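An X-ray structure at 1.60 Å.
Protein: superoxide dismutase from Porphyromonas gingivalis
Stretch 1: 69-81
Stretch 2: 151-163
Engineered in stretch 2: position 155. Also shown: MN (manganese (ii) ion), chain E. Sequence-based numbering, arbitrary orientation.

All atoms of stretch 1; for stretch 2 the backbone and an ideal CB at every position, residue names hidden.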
# COMPACT_ATOMS: atom_id res chain seq x y z
N GLY A 69 -7.71 -6.05 12.07
CA GLY A 69 -8.46 -5.24 11.13
C GLY A 69 -8.38 -5.84 9.75
O GLY A 69 -9.40 -5.93 9.09
N GLN A 70 -7.19 -6.29 9.35
CA GLN A 70 -7.04 -6.90 8.02
C GLN A 70 -7.82 -8.21 7.93
O GLN A 70 -8.44 -8.48 6.90
CB GLN A 70 -5.56 -7.13 7.69
CG GLN A 70 -4.82 -5.85 7.25
CD GLN A 70 -5.46 -5.16 6.03
OE1 GLN A 70 -6.49 -4.49 6.15
NE2 GLN A 70 -4.86 -5.33 4.86
N THR A 71 -7.81 -9.01 9.00
CA THR A 71 -8.56 -10.26 8.96
C THR A 71 -10.04 -9.97 8.80
O THR A 71 -10.69 -10.51 7.93
CB THR A 71 -8.31 -11.12 10.21
OG1 THR A 71 -6.93 -11.45 10.26
CG2 THR A 71 -9.08 -12.42 10.15
N LEU A 72 -10.56 -9.06 9.61
CA LEU A 72 -11.97 -8.75 9.50
C LEU A 72 -12.34 -8.14 8.14
O LEU A 72 -13.34 -8.51 7.54
CB LEU A 72 -12.37 -7.80 10.63
CG LEU A 72 -13.82 -7.34 10.50
CD1 LEU A 72 -14.75 -8.52 10.63
CD2 LEU A 72 -14.12 -6.27 11.56
N ASN A 73 -11.52 -7.21 7.67
CA ASN A 73 -11.79 -6.57 6.40
C ASN A 73 -11.86 -7.63 5.29
O ASN A 73 -12.76 -7.61 4.46
CB ASN A 73 -10.69 -5.53 6.04
CG ASN A 73 -10.90 -4.18 6.73
OD1 ASN A 73 -12.03 -3.73 6.83
ND2 ASN A 73 -9.82 -3.55 7.19
N HIS A 74 -10.90 -8.54 5.26
CA HIS A 74 -10.89 -9.54 4.19
C HIS A 74 -12.03 -10.51 4.33
O HIS A 74 -12.57 -10.95 3.33
CB HIS A 74 -9.57 -10.28 4.15
CG HIS A 74 -8.45 -9.43 3.63
ND1 HIS A 74 -7.70 -8.62 4.44
CD2 HIS A 74 -8.01 -9.23 2.37
CE1 HIS A 74 -6.83 -7.95 3.71
NE2 HIS A 74 -6.99 -8.30 2.45
N ASN A 75 -12.39 -10.86 5.56
CA ASN A 75 -13.49 -11.79 5.76
C ASN A 75 -14.77 -11.24 5.16
O ASN A 75 -15.48 -11.97 4.48
CB ASN A 75 -13.67 -12.14 7.23
CG ASN A 75 -12.56 -13.04 7.75
OD1 ASN A 75 -11.73 -13.53 6.97
ND2 ASN A 75 -12.54 -13.28 9.07
N LEU A 76 -15.07 -9.97 5.40
CA LEU A 76 -16.25 -9.34 4.84
C LEU A 76 -16.10 -9.13 3.32
O LEU A 76 -17.03 -9.29 2.54
CB LEU A 76 -16.46 -7.99 5.52
CG LEU A 76 -16.81 -8.14 7.02
CD1 LEU A 76 -16.69 -6.81 7.71
CD2 LEU A 76 -18.23 -8.71 7.18
N TYR A 77 -14.90 -8.76 2.90
CA TYR A 77 -14.66 -8.52 1.49
C TYR A 77 -14.89 -9.77 0.64
O TYR A 77 -15.69 -9.78 -0.29
CB TYR A 77 -13.22 -7.98 1.35
CG TYR A 77 -12.68 -7.87 -0.06
CD1 TYR A 77 -12.93 -6.75 -0.84
CD2 TYR A 77 -11.81 -8.85 -0.57
CE1 TYR A 77 -12.33 -6.58 -2.09
CE2 TYR A 77 -11.19 -8.69 -1.82
CZ TYR A 77 -11.45 -7.55 -2.56
OH TYR A 77 -10.75 -7.30 -3.72
N PHE A 78 -14.25 -10.87 0.99
CA PHE A 78 -14.44 -12.04 0.14
C PHE A 78 -15.85 -12.59 0.23
O PHE A 78 -16.37 -13.10 -0.75
CB PHE A 78 -13.47 -13.15 0.50
CG PHE A 78 -12.05 -12.85 0.10
CD1 PHE A 78 -11.07 -12.72 1.08
CD2 PHE A 78 -11.71 -12.66 -1.24
CE1 PHE A 78 -9.78 -12.40 0.74
CE2 PHE A 78 -10.39 -12.33 -1.59
CZ PHE A 78 -9.44 -12.21 -0.60
N THR A 79 -16.49 -12.46 1.37
CA THR A 79 -17.83 -13.05 1.44
C THR A 79 -18.95 -12.25 0.79
O THR A 79 -20.07 -12.75 0.68
CB THR A 79 -18.22 -13.40 2.90
OG1 THR A 79 -18.12 -12.25 3.74
CG2 THR A 79 -17.34 -14.51 3.40
N GLN A 80 -18.65 -11.06 0.30
CA GLN A 80 -19.73 -10.27 -0.27
C GLN A 80 -19.85 -10.41 -1.77
O GLN A 80 -20.75 -9.82 -2.36
CB GLN A 80 -19.54 -8.78 0.07
CG GLN A 80 -18.40 -8.15 -0.71
CD GLN A 80 -17.79 -6.90 -0.09
OE1 GLN A 80 -18.21 -6.38 0.95
NE2 GLN A 80 -16.75 -6.41 -0.75
N PHE A 81 -18.96 -11.19 -2.36
CA PHE A 81 -18.94 -11.38 -3.82
C PHE A 81 -19.48 -12.72 -4.27
O PHE A 81 -19.36 -13.71 -3.56
CB PHE A 81 -17.48 -11.26 -4.34
CG PHE A 81 -16.83 -9.93 -4.08
CD1 PHE A 81 -17.48 -8.73 -4.37
CD2 PHE A 81 -15.53 -9.88 -3.57
CE1 PHE A 81 -16.83 -7.50 -4.16
CE2 PHE A 81 -14.89 -8.66 -3.36
CZ PHE A 81 -15.53 -7.47 -3.66
N UNK A 151 -21.62 0.01 11.39
CA UNK A 151 -21.88 -1.29 10.80
C UNK A 151 -21.26 -1.37 9.42
O UNK A 151 -21.68 -0.66 8.52
CB UNK A 151 -23.38 -1.56 10.73
N UNK A 152 -20.30 -2.29 9.21
CA UNK A 152 -19.65 -2.43 7.89
C UNK A 152 -20.51 -3.18 6.87
O UNK A 152 -20.77 -4.36 7.06
CB UNK A 152 -18.31 -3.16 8.05
N UNK A 153 -20.90 -2.52 5.77
CA UNK A 153 -21.77 -3.15 4.79
C UNK A 153 -21.12 -3.66 3.52
O UNK A 153 -21.34 -4.78 3.10
CB UNK A 153 -22.86 -2.15 4.40
N UNK A 154 -20.31 -2.80 2.90
CA UNK A 154 -19.66 -3.15 1.66
C UNK A 154 -18.28 -2.50 1.62
O UNK A 154 -18.14 -1.34 1.95
CB UNK A 154 -20.51 -2.72 0.46
N UNK A 155 -17.26 -3.27 1.24
CA UNK A 155 -15.94 -2.65 1.14
C UNK A 155 -15.20 -2.99 -0.13
O UNK A 155 -15.32 -4.09 -0.66
CB UNK A 155 -15.08 -3.06 2.34
N UNK A 156 -14.42 -2.02 -0.63
CA UNK A 156 -13.56 -2.26 -1.78
C UNK A 156 -12.12 -2.14 -1.20
O UNK A 156 -11.79 -1.18 -0.54
CB UNK A 156 -13.83 -1.28 -2.92
N UNK A 157 -11.31 -3.17 -1.42
CA UNK A 157 -9.92 -3.18 -0.95
C UNK A 157 -9.09 -2.39 -1.96
O UNK A 157 -9.09 -2.74 -3.16
CB UNK A 157 -9.39 -4.61 -0.79
N UNK A 158 -8.40 -1.34 -1.51
CA UNK A 158 -7.57 -0.59 -2.44
C UNK A 158 -6.10 -0.76 -2.16
O UNK A 158 -5.26 0.02 -2.64
CB UNK A 158 -7.93 0.90 -2.39
N UNK A 159 -5.79 -1.81 -1.40
CA UNK A 159 -4.40 -2.20 -1.20
C UNK A 159 -4.08 -2.66 -2.63
O UNK A 159 -4.90 -3.30 -3.27
CB UNK A 159 -4.18 -3.26 -0.12
N UNK A 160 -2.92 -2.28 -3.15
CA UNK A 160 -2.57 -2.66 -4.51
C UNK A 160 -2.59 -4.14 -4.80
O UNK A 160 -2.89 -4.55 -5.92
CB UNK A 160 -1.18 -2.12 -4.84
N UNK A 161 -2.31 -4.98 -3.80
CA UNK A 161 -2.33 -6.42 -4.04
C UNK A 161 -3.73 -6.94 -4.45
O UNK A 161 -3.87 -7.99 -5.03
CB UNK A 161 -1.85 -7.15 -2.78
N UNK A 162 -4.77 -6.16 -4.20
CA UNK A 162 -6.12 -6.58 -4.54
C UNK A 162 -6.37 -6.53 -6.03
O UNK A 162 -7.24 -7.18 -6.51
CB UNK A 162 -7.15 -5.71 -3.81
N UNK A 163 -5.55 -5.78 -6.76
CA UNK A 163 -5.87 -5.62 -8.17
C UNK A 163 -4.66 -5.52 -9.08
O UNK A 163 -4.81 -5.54 -10.29
CB UNK A 163 -6.74 -4.37 -8.35
MN MN E . -6.30 -7.17 0.69

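The helix of stretch 1 and the strand at 151-157 cross almost perpendicularly, at 97°, with their axes 8.0 Å apart, and a manganese ion lies beyond the end of the strand.

At position 151 nothing of stretch 1 lies within 5.5 Å of the ideal CB, so the contact sets no preference; the residue is Asn-151. Position 152 points toward the helix, its ideal CB 4.0 Å from CD1 of Leu-76. A compact apolar side chain would suit, and a phi of -78° also admits proline. It is Pro-152, whose CG packs 3.8 Å from Leu-76 CD1.

Position 153 points away from the helix and accepts many side chains; it is Leu-153. Position 154 also points away, yet its ideal CB is 4.3 Å from OE1 of Gln-80, so a long side chain could still reach back. Leu-154 does so, bringing CD1 to 3.6 Å from Gln-80 OE1.

Position 155 is where the backbones come closest, the CA of 155 lying 6.0 Å from Tyr-77 CA. The carboxamide of Gln-80 is bound by the main chain, whatever the side chain: N of 155 donates to Gln-80 OE1 (3.3 Å), and Gln-80 NE2 donates to O of 155 (2.7 Å). CA-to-CB runs sideways, with Tyr-77 CD1 5.3 Å and Asn-73 OD1 5.5 Å from the ideal CB, leaving room for a small side chain or none. The deposited residue is Thr-155, an engineered substitution for glycine. Its chi1 is t, and CG2 lies 3.9 Å from Tyr-77 CB and 4.2 Å from Asn-73 O.

Position 156 points away and leaves the choice wide; it is Phe-156. Position 157 points toward the helix, its ideal CB 3.8 Å from Tyr-77 CE1 and 5.5 Å from His-74 NE2. With the metal beyond, a short ligand such as aspartate is favoured, though histidine might also be considered. In Asp-157, OD2 binds manganese at 2.1 Å, while CB makes a CH-pi contact over the Tyr-77 ring, 4.0 Å from its centroid. OD1 accepts a weak hydrogen bond from the metal-bound water, which in turn accepts one from Gln-70 NE2.

Position 158 is out of reach and holds Val-158. Position 159 points toward Gln-70, its ideal CB 5.4 Å from NE2; a polar partner or a broad ring would suit. Trp-159 offers a ring face to that amide, with Gln-70 NE2 3.3 Å from CE2.

Position 160, also out of reach, is Glu-160. Position 161 has no stretch 1 atom near its ideal CB, but the metal makes a reaching ligand such as histidine attractive. His-161 binds manganese through NE2 at 2.2 Å, as His-74 NE2 does at the same distance.

At position 162 the ideal CB lies 3.9 Å from Tyr-77 OH, which favours something small. Ala-162 fits, and a water links its O to the Tyr-77 hydroxyl. Position 163, with no nearby stretch 1 atom, is Tyr-163, the N-cap residue of a following helix.

Stretch 2 (151-163) NPLLTFDVWEHAY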
# COMPACT_ATOMS: atom_id res chain seq x y z
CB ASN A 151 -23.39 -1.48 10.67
CG ASN A 151 -23.75 -2.88 10.32
OD1 ASN A 151 -23.21 -3.82 10.90
ND2 ASN A 151 -24.68 -3.04 9.39
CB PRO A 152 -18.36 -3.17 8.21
CG PRO A 152 -18.73 -4.05 9.39
CD PRO A 152 -19.76 -3.25 10.19
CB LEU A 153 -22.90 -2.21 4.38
CG LEU A 153 -23.61 -1.49 5.52
CD1 LEU A 153 -24.69 -0.60 4.92
CD2 LEU A 153 -24.24 -2.51 6.46
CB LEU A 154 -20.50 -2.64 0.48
CG LEU A 154 -19.80 -2.59 -0.87
CD1 LEU A 154 -19.67 -4.02 -1.40
CD2 LEU A 154 -20.59 -1.68 -1.86
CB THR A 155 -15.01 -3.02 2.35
OG1 THR A 155 -13.83 -2.20 2.30
CG2 THR A 155 -14.59 -4.52 2.34
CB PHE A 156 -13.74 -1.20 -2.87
CG PHE A 156 -15.02 -1.34 -3.68
CD1 PHE A 156 -15.91 -2.39 -3.45
CD2 PHE A 156 -15.32 -0.40 -4.66
CE1 PHE A 156 -17.10 -2.52 -4.20
CE2 PHE A 156 -16.50 -0.51 -5.42
CZ PHE A 156 -17.38 -1.56 -5.19
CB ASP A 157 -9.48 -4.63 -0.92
CG ASP A 157 -8.13 -4.84 -0.28
OD1 ASP A 157 -7.51 -3.86 0.16
OD2 ASP A 157 -7.75 -6.04 -0.25
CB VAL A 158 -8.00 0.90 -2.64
CG1 VAL A 158 -9.46 0.92 -3.15
CG2 VAL A 158 -7.88 1.68 -1.33
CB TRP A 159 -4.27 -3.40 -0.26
CG TRP A 159 -4.23 -3.02 1.19
CD1 TRP A 159 -5.21 -2.41 1.90
CD2 TRP A 159 -3.14 -3.22 2.09
NE1 TRP A 159 -4.81 -2.21 3.20
CE2 TRP A 159 -3.53 -2.70 3.35
CE3 TRP A 159 -1.86 -3.80 1.95
CZ2 TRP A 159 -2.69 -2.74 4.48
CZ3 TRP A 159 -1.01 -3.84 3.08
CH2 TRP A 159 -1.44 -3.31 4.33
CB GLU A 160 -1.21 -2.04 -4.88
CG GLU A 160 -1.27 -0.52 -4.93
CD GLU A 160 0.06 0.12 -5.26
OE1 GLU A 160 1.06 -0.26 -4.62
OE2 GLU A 160 0.10 0.97 -6.17
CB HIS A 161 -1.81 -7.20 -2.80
CG HIS A 161 -2.65 -7.07 -1.58
ND1 HIS A 161 -2.15 -6.61 -0.39
CD2 HIS A 161 -3.95 -7.42 -1.33
CE1 HIS A 161 -3.08 -6.66 0.54
NE2 HIS A 161 -4.18 -7.15 0.00
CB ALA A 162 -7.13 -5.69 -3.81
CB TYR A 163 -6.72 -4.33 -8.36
CG TYR A 163 -6.09 -3.03 -7.85
CD1 TYR A 163 -5.14 -2.33 -8.63
CD2 TYR A 163 -6.40 -2.50 -6.60
CE1 TYR A 163 -4.53 -1.16 -8.17
CE2 TYR A 163 -5.80 -1.35 -6.12
CZ TYR A 163 -4.86 -0.66 -6.91
OH TYR A 163 -4.30 0.52 -6.52
O HOH W 1 -6.00 -5.40 2.02
O HOH W 2 -8.75 -8.88 -4.92
O HOH W 3 -10.66 -4.81 -4.32
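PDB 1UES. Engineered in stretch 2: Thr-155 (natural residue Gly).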